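Local coordinates for gene 2 protein (PDB 5C12) that serves as the nuclease domain of a phage DNA-packaging motor, the large terminase subunit, and binds the metal ions thought to drive DNA cleavage, at residues M234-M239 with P246-A251; W88-A93 with R114-A119. The protein carries 1 engineered substitution. All coordinates share one frame; numbering follows the deposited sequence.

The two contacts lie at different distances from the metal site of this nuclease domain. Contact 1 is close to it: the side chain of S247 is about 4 Å from a bound magnesium ion, and N249 of the same segment binds manganese in another structure of the protein, while D52 and D252 hold magnesium in this crystal. Contact 2, between residues 88-93 and 114-119, is plain helix packing, with the side chain of T116 about 14 Å from a magnesium ion and about 11 Å from that of D104, a metal ligand in other structures of the protein. The centres of contact 1 and contact 2 are 23 Å apart; the nearest atoms of contact 1 and contact 2 are about 7 Å apart, without touching.

Contact 1: M234-M239 with P246-A251; sequences MTAVEM and PSPNLA. Engineered in segment 234-239: A236 (natural residue Lys).
S247 meets A236 through its hydroxyl: OG of S247 lies 3.7 Å from CB of A236, a van der Waals contact with a methyl group that is engineered, the natural residue being lysine. With OG anti to the backbone N (chi1 -163°), the hydroxyl also hydrogen-bonds to the carboxylate of D55, a magnesium ligand in other structures of the protein. Serine suits the place because it is short yet offers a polar atom to that acidic neighbour, which the A236 methyl touches too. The helix that carries A236 and M239 starts with a capping box: E238 N donates to T235 OG1 at 3.1 Å, and T235 N donates to the anti lone pair of E238 OE1 at 2.9 Å, nearly straight at 170°.

P248 comes next and touches both of those helical residues. CD of P248 is 4.3 Å from CB of A236, and its CG is 4.1 Å from SD of M239. A236 and M239 sit about one helical turn apart, both directed toward the second segment; chi1 of -67° sets CG of M239 anti to its carbonyl carbon. Methionine suits the place because its long, unbranched chain brings sulfur to the ring, and proline because it is apolar and its fixed phi fits the inverse gamma turn centred on it. A weak bond from N249 N to S247 O closes that turn, which leads the chain back into the RNase H-like nuclease core.

P248 is also the N-cap of helix 249-256. The helix begins at N249, which binds manganese in another structure of the protein, and carries D252, a magnesium ligand here, one turn further on. The carboxylate of E217, which P248 touches, accepts a weak hydrogen bond from L250 N and a firmer one from A251 N.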
# COMPACT_ATOMS: atom_id res chain seq x y z
N MET A 234 -11.55 -9.26 -1.64
CA MET A 234 -12.05 -9.26 -3.00
C MET A 234 -10.95 -8.75 -3.91
O MET A 234 -10.20 -7.84 -3.57
CB MET A 234 -13.26 -8.34 -3.14
CG MET A 234 -14.51 -8.80 -2.44
SD MET A 234 -15.91 -7.71 -2.80
CE MET A 234 -15.88 -7.65 -4.58
N THR A 235 -10.86 -9.36 -5.09
CA THR A 235 -9.94 -8.88 -6.11
C THR A 235 -10.55 -7.67 -6.80
O THR A 235 -11.77 -7.42 -6.70
CB THR A 235 -9.73 -9.95 -7.19
OG1 THR A 235 -10.99 -10.24 -7.81
CG2 THR A 235 -9.16 -11.22 -6.58
N ALA A 236 -9.72 -6.92 -7.52
CA ALA A 236 -10.20 -5.80 -8.32
C ALA A 236 -11.29 -6.26 -9.29
O ALA A 236 -12.29 -5.58 -9.47
CB ALA A 236 -9.05 -5.16 -9.08
N VAL A 237 -11.10 -7.41 -9.92
CA VAL A 237 -12.06 -7.88 -10.91
C VAL A 237 -13.41 -8.11 -10.25
O VAL A 237 -14.46 -7.73 -10.78
CB VAL A 237 -11.59 -9.16 -11.62
CG1 VAL A 237 -12.71 -9.74 -12.46
CG2 VAL A 237 -10.38 -8.87 -12.48
N GLU A 238 -13.38 -8.70 -9.06
CA GLU A 238 -14.60 -8.93 -8.31
C GLU A 238 -15.26 -7.62 -7.88
O GLU A 238 -16.47 -7.47 -7.96
CB GLU A 238 -14.31 -9.80 -7.09
CG GLU A 238 -13.95 -11.22 -7.45
CD GLU A 238 -13.55 -12.04 -6.25
OE1 GLU A 238 -12.76 -11.55 -5.41
OE2 GLU A 238 -14.03 -13.19 -6.14
N MET A 239 -14.45 -6.67 -7.43
CA MET A 239 -14.98 -5.39 -6.99
C MET A 239 -15.71 -4.73 -8.14
O MET A 239 -16.79 -4.15 -7.96
CB MET A 239 -13.86 -4.48 -6.49
CG MET A 239 -13.18 -4.96 -5.23
SD MET A 239 -11.72 -3.98 -4.79
CE MET A 239 -12.50 -2.49 -4.18
N PRO A 246 -14.33 0.92 -9.51
CA PRO A 246 -13.13 0.91 -10.35
C PRO A 246 -11.92 0.39 -9.58
O PRO A 246 -11.93 0.33 -8.35
CB PRO A 246 -12.95 2.39 -10.73
CG PRO A 246 -13.73 3.16 -9.75
CD PRO A 246 -14.85 2.28 -9.28
N SER A 247 -10.89 0.03 -10.32
CA SER A 247 -9.71 -0.58 -9.72
C SER A 247 -9.07 0.42 -8.75
O SER A 247 -8.86 1.58 -9.10
CB SER A 247 -8.72 -0.97 -10.81
OG SER A 247 -7.77 -1.89 -10.29
N PRO A 248 -8.78 -0.04 -7.52
CA PRO A 248 -8.29 0.86 -6.48
C PRO A 248 -6.77 0.97 -6.51
O PRO A 248 -6.09 0.49 -5.60
CB PRO A 248 -8.79 0.20 -5.20
CG PRO A 248 -8.70 -1.27 -5.51
CD PRO A 248 -9.09 -1.38 -6.97
N ASN A 249 -6.24 1.60 -7.55
CA ASN A 249 -4.80 1.59 -7.75
C ASN A 249 -4.01 2.40 -6.74
O ASN A 249 -2.86 2.06 -6.44
CB ASN A 249 -4.44 2.11 -9.13
CG ASN A 249 -5.36 1.59 -10.20
OD1 ASN A 249 -5.21 0.47 -10.64
ND2 ASN A 249 -6.33 2.40 -10.62
N LEU A 250 -4.60 3.47 -6.21
CA LEU A 250 -3.92 4.24 -5.17
C LEU A 250 -3.84 3.43 -3.88
O LEU A 250 -2.78 3.37 -3.23
CB LEU A 250 -4.63 5.57 -4.90
CG LEU A 250 -4.85 6.51 -6.07
CD1 LEU A 250 -5.70 7.67 -5.60
CD2 LEU A 250 -3.51 6.96 -6.62
N ALA A 251 -4.96 2.80 -3.50
CA ALA A 251 -4.99 1.92 -2.33
C ALA A 251 -4.00 0.79 -2.46
O ALA A 251 -3.29 0.48 -1.51
CB ALA A 251 -6.41 1.35 -2.12

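Contact 2: W88-A93 with R114-A119; sequences WATSLA and RQTTEA
T90 and A119 make the closest approach between the two segments, their CA atoms 6.5 Å apart. The contact is one of van der Waals packing: CB of A119 lies 3.4 Å from OG1 of T90 and 3.7 Å from CB of T90, so the small methyl lies against the hydroxyl and the carbon that bears it. On its other branch, CG2 of T90 meets CG2 of T116 at 4.1 Å, methyl to methyl. In T116 a chi1 of -60° sets OG1 beside the backbone N and leaves CG2 anti to it, which sends the methyl to the neighbouring helix. Alanine and threonine suit this place because short side chains let the backbones come near.

The polar ends are dealt with by the backbone of the same chain stretch. T90 OG1 hydrogen-bonds to A86 O and T116 OG1 to L112 O, each a carbonyl four residues back, so both buried hydroxyls are satisfied while their methyls do the packing. Between the helices, Q115 NE2 reaches N83 O.

Y101 of strand 100-104 touches both T90 and T116, seating the pair of helices on the sheet. Helix 113-119 joins the parallel neighbouring strands 100-104 and 126-130, a beta-alpha-beta crossover of the RNase H-like fold.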
# COMPACT_ATOMS: atom_id res chain seq x y z
N TRP A 88 7.32 6.81 -15.20
CA TRP A 88 6.74 7.78 -14.29
C TRP A 88 6.97 7.41 -12.83
O TRP A 88 7.42 8.22 -12.01
CB TRP A 88 5.25 7.91 -14.62
CG TRP A 88 4.40 8.57 -13.55
CD1 TRP A 88 4.35 9.91 -13.25
CD2 TRP A 88 3.46 7.93 -12.69
NE1 TRP A 88 3.45 10.12 -12.23
CE2 TRP A 88 2.88 8.93 -11.89
CE3 TRP A 88 3.05 6.61 -12.51
CZ2 TRP A 88 1.93 8.65 -10.92
CZ3 TRP A 88 2.11 6.33 -11.56
CH2 TRP A 88 1.57 7.35 -10.76
N ALA A 89 6.66 6.16 -12.47
CA ALA A 89 6.72 5.73 -11.09
C ALA A 89 8.14 5.63 -10.57
O ALA A 89 8.43 5.99 -9.44
CB ALA A 89 6.03 4.41 -10.94
N THR A 90 9.04 5.12 -11.41
CA THR A 90 10.43 5.02 -10.99
C THR A 90 11.06 6.40 -10.86
O THR A 90 11.88 6.63 -9.98
CB THR A 90 11.29 4.11 -11.93
OG1 THR A 90 11.22 4.56 -13.28
CG2 THR A 90 10.80 2.66 -11.83
N SER A 91 10.68 7.32 -11.74
CA SER A 91 11.15 8.70 -11.60
C SER A 91 10.64 9.32 -10.31
O SER A 91 11.39 10.02 -9.63
CB SER A 91 10.74 9.52 -12.81
OG SER A 91 11.54 9.16 -13.92
N LEU A 92 9.39 9.07 -9.94
CA LEU A 92 8.90 9.52 -8.63
C LEU A 92 9.70 8.91 -7.48
O LEU A 92 10.03 9.60 -6.51
CB LEU A 92 7.40 9.25 -8.45
CG LEU A 92 6.46 10.18 -9.23
CD1 LEU A 92 5.04 9.67 -9.05
CD2 LEU A 92 6.60 11.61 -8.77
N ALA A 93 10.01 7.63 -7.57
CA ALA A 93 10.78 6.97 -6.53
C ALA A 93 12.15 7.64 -6.37
O ALA A 93 12.64 7.85 -5.26
CB ALA A 93 10.94 5.48 -6.85
N ARG A 114 13.21 -5.47 -16.05
CA ARG A 114 14.35 -4.91 -16.77
C ARG A 114 14.27 -3.38 -16.82
O ARG A 114 15.25 -2.68 -16.52
CB ARG A 114 14.43 -5.49 -18.18
CG ARG A 114 15.46 -4.82 -19.03
CD ARG A 114 15.41 -5.33 -20.49
NE ARG A 114 15.41 -4.16 -21.34
CZ ARG A 114 14.43 -3.82 -22.16
NH1 ARG A 114 13.38 -4.62 -22.36
NH2 ARG A 114 14.55 -2.72 -22.89
N GLN A 115 13.11 -2.84 -17.17
CA GLN A 115 12.97 -1.40 -17.27
C GLN A 115 13.16 -0.76 -15.91
O GLN A 115 13.76 0.31 -15.78
CB GLN A 115 11.60 -1.03 -17.83
CG GLN A 115 11.37 0.46 -17.90
CD GLN A 115 10.00 0.82 -18.42
OE1 GLN A 115 9.22 -0.05 -18.82
NE2 GLN A 115 9.71 2.12 -18.46
N THR A 116 12.62 -1.41 -14.89
CA THR A 116 12.72 -0.88 -13.55
C THR A 116 14.16 -0.83 -13.07
O THR A 116 14.61 0.20 -12.56
CB THR A 116 11.87 -1.70 -12.60
OG1 THR A 116 10.51 -1.64 -13.05
CG2 THR A 116 11.97 -1.19 -11.20
N THR A 117 14.90 -1.92 -13.27
CA THR A 117 16.30 -1.93 -12.84
C THR A 117 17.15 -0.95 -13.66
O THR A 117 18.04 -0.30 -13.12
CB THR A 117 16.89 -3.35 -12.84
OG1 THR A 117 16.76 -3.93 -14.13
CG2 THR A 117 16.17 -4.21 -11.82
N GLU A 118 16.86 -0.81 -14.96
CA GLU A 118 17.51 0.22 -15.78
C GLU A 118 17.29 1.61 -15.21
O GLU A 118 18.19 2.46 -15.20
CB GLU A 118 17.00 0.17 -17.23
CG GLU A 118 17.42 -1.06 -18.04
CD GLU A 118 16.77 -1.14 -19.44
OE1 GLU A 118 15.87 -0.31 -19.73
OE2 GLU A 118 17.15 -2.03 -20.24
N ALA A 119 16.08 1.85 -14.72
CA ALA A 119 15.74 3.18 -14.26
C ALA A 119 16.55 3.55 -13.02
O ALA A 119 16.89 4.72 -12.81
CB ALA A 119 14.27 3.27 -13.97